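Local coordinates for protein 3-oxo-glucose-6-phosphate:glutamate aminotransferase (Bacillus subtilis subsp. subtilis, PDB 4K2M) that catalyses the reversible pyridoxal phosphate-dependent transamination of 3-dehydro-glucose 6-phosphate by glutamate to give kanosamine 6-phosphate, a step in antibiotic biosynthesis, at residues K62-S67 against L423-R428. Numbering follows the deposited sequence.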
loop_
_atom_site.group_PDB
_atom_site.type_symbol
_atom_site.label_atom_id
_atom_site.label_comp_id
_atom_site.label_asym_id
_atom_site.label_seq_id
_atom_site.Cartn_x
_atom_site.Cartn_y
_atom_site.Cartn_z
ATOM N N LYS A 62 -36.482 -19.643 -2.758
ATOM C CA LYS A 62 -37.043 -19.340 -4.073
ATOM C C LYS A 62 -38.189 -18.334 -3.975
ATOM O O LYS A 62 -38.411 -17.525 -4.877
ATOM C CB LYS A 62 -37.520 -20.632 -4.745
ATOM C CG LYS A 62 -38.146 -20.407 -6.113
ATOM C CD LYS A 62 -38.251 -21.684 -6.936
ATOM C CE LYS A 62 -39.586 -22.395 -6.734
ATOM N NZ LYS A 62 -39.600 -23.267 -5.525
ATOM N N ASN A 63 -38.908 -18.386 -2.860
ATOM C CA ASN A 63 -40.068 -17.525 -2.642
ATOM C C ASN A 63 -39.752 -16.173 -2.018
ATOM O O ASN A 63 -40.665 -15.445 -1.632
ATOM C CB ASN A 63 -41.101 -18.238 -1.759
ATOM C CG ASN A 63 -40.515 -18.703 -0.427
ATOM O OD1 ASN A 63 -39.365 -19.159 -0.359
ATOM N ND2 ASN A 63 -41.325 -18.635 0.633
ATOM N N ARG A 64 -38.474 -15.827 -1.897
ATOM C CA ARG A 64 -38.145 -14.531 -1.326
ATOM C C ARG A 64 -38.239 -13.529 -2.463
ATOM O O ARG A 64 -37.598 -13.702 -3.505
ATOM C CB ARG A 64 -36.746 -14.533 -0.709
ATOM C CG ARG A 64 -36.365 -13.220 -0.058
ATOM C CD ARG A 64 -35.046 -13.327 0.690
ATOM N NE ARG A 64 -33.894 -13.484 -0.200
ATOM C CZ ARG A 64 -33.157 -12.472 -0.648
ATOM N NH1 ARG A 64 -33.471 -11.220 -0.308
ATOM N NH2 ARG A 64 -32.114 -12.709 -1.447
ATOM N N GLU A 65 -39.059 -12.500 -2.287
ATOM C CA GLU A 65 -39.236 -11.542 -3.362
ATOM C C GLU A 65 -37.968 -10.736 -3.563
ATOM O O GLU A 65 -37.379 -10.218 -2.610
ATOM C CB GLU A 65 -40.405 -10.598 -3.105
ATOM C CG GLU A 65 -40.707 -9.728 -4.325
ATOM C CD GLU A 65 -41.959 -8.895 -4.160
ATOM O OE1 GLU A 65 -42.075 -8.189 -3.130
ATOM O OE2 GLU A 65 -42.817 -8.953 -5.071
ATOM N N ILE A 66 -37.562 -10.641 -4.820
ATOM C CA ILE A 66 -36.391 -9.875 -5.189
ATOM C C ILE A 66 -36.875 -8.747 -6.093
ATOM O O ILE A 66 -37.454 -9.021 -7.144
ATOM C CB ILE A 66 -35.419 -10.749 -5.989
ATOM C CG1 ILE A 66 -35.029 -12.000 -5.188
ATOM C CG2 ILE A 66 -34.196 -9.936 -6.389
ATOM C CD1 ILE A 66 -34.454 -11.689 -3.825
ATOM N N SER A 67 -36.661 -7.493 -5.683
ATOM C CA SER A 67 -37.043 -6.350 -6.519
ATOM C C SER A 67 -35.834 -5.659 -7.145
ATOM O O SER A 67 -35.967 -4.877 -8.096
ATOM C CB SER A 67 -37.851 -5.336 -5.713
ATOM O OG SER A 67 -37.029 -4.674 -4.772
ATOM N N LEU A 423 -29.258 -17.652 -4.840
ATOM C CA LEU A 423 -29.801 -18.288 -6.033
ATOM C C LEU A 423 -31.111 -17.636 -6.450
ATOM O O LEU A 423 -31.429 -17.579 -7.634
ATOM C CB LEU A 423 -30.002 -19.776 -5.806
ATOM C CG LEU A 423 -28.751 -20.537 -5.410
ATOM C CD1 LEU A 423 -29.080 -22.031 -5.290
ATOM C CD2 LEU A 423 -27.642 -20.319 -6.420
ATOM N N GLU A 424 -31.868 -17.124 -5.486
ATOM C CA GLU A 424 -33.097 -16.416 -5.836
ATOM C C GLU A 424 -32.831 -15.096 -6.580
ATOM O O GLU A 424 -33.578 -14.726 -7.489
ATOM C CB GLU A 424 -34.004 -16.214 -4.610
ATOM C CG GLU A 424 -33.415 -15.371 -3.481
ATOM C CD GLU A 424 -32.751 -16.216 -2.389
ATOM O OE1 GLU A 424 -32.378 -17.378 -2.663
ATOM O OE2 GLU A 424 -32.600 -15.708 -1.255
ATOM N N GLU A 425 -31.759 -14.392 -6.228
ATOM C CA GLU A 425 -31.334 -13.262 -7.055
ATOM C C GLU A 425 -30.909 -13.738 -8.438
ATOM O O GLU A 425 -31.220 -13.104 -9.451
ATOM C CB GLU A 425 -30.165 -12.534 -6.412
ATOM C CG GLU A 425 -30.506 -11.681 -5.216
ATOM C CD GLU A 425 -29.248 -11.251 -4.479
ATOM O OE1 GLU A 425 -28.595 -12.110 -3.841
ATOM O OE2 GLU A 425 -28.904 -10.055 -4.547
ATOM N N GLN A 426 -30.158 -14.839 -8.485
ATOM C CA GLN A 426 -29.720 -15.362 -9.769
ATOM C C GLN A 426 -30.925 -15.741 -10.641
ATOM O O GLN A 426 -30.912 -15.484 -11.850
ATOM C CB GLN A 426 -28.772 -16.552 -9.604
ATOM C CG GLN A 426 -28.149 -16.981 -10.919
ATOM C CD GLN A 426 -27.267 -18.196 -10.770
ATOM O OE1 GLN A 426 -27.640 -19.162 -10.114
ATOM N NE2 GLN A 426 -26.083 -18.148 -11.369
ATOM N N ASP A 427 -31.961 -16.321 -10.029
ATOM C CA ASP A 427 -33.214 -16.602 -10.747
ATOM C C ASP A 427 -33.740 -15.354 -11.444
ATOM O O ASP A 427 -34.153 -15.406 -12.608
ATOM C CB ASP A 427 -34.311 -17.124 -9.794
ATOM C CG ASP A 427 -34.012 -18.505 -9.235
ATOM O OD1 ASP A 427 -33.156 -19.218 -9.809
ATOM O OD2 ASP A 427 -34.662 -18.877 -8.225
ATOM N N ARG A 428 -33.738 -14.229 -10.738
ATOM C CA ARG A 428 -34.269 -13.005 -11.314
ATOM C C ARG A 428 -33.407 -12.479 -12.454
ATOM O O ARG A 428 -33.926 -11.999 -13.472
ATOM C CB ARG A 428 -34.457 -11.919 -10.246
ATOM C CG ARG A 428 -35.167 -10.678 -10.807
ATOM C CD ARG A 428 -35.693 -9.753 -9.729
ATOM N NE ARG A 428 -36.443 -8.626 -10.289
ATOM C CZ ARG A 428 -37.749 -8.647 -10.547
ATOM N NH1 ARG A 428 -38.462 -9.738 -10.299
ATOM N NH2 ARG A 428 -38.345 -7.574 -11.050
HETATM O O HOH W 1 -36.842 -17.556 -7.423
#
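With CG wedged between its backbone N and carbonyl carbon (chi1 62°) and its chain bent at chi2 (-95°), E424 brings OE2 to the edge of the R64 guanidinium, in its plane. R64 keeps CG anti to its own N and bends at chi3, crossing E424 at about a right angle. The guanidinium grips side-on, with both bonds ending on one oxygen: NE of R64 meets OE2 of E424 at 2.8 Å, using the anti lone pair of OE2, while NH2 of R64 reaches that OE2 at 3.0 Å from above the carboxylate plane, the two planes being 73° apart. E424 OE1 accepts from the backbone N of Q61, so both carboxylate oxygens are engaged by residues 61-64 of the same chain. I66 sets CD1 over one face of the R64 guanidinium, offset toward its rim, and 3.8 Å from CG of E424. Its CG2 lies 3.7 Å from CD of R428, whose extended chain slides past in the opposite direction and whose NE bonds to the carbonyl of F373. A water bridges O of K62 and OD2 of D427, the latter also bonded to the Y60 hydroxyl. The arrangement joins irregular segment 62-67, within the additional N-terminal domain, to the start of helix 423-441 of the aspartate aminotransferase fold.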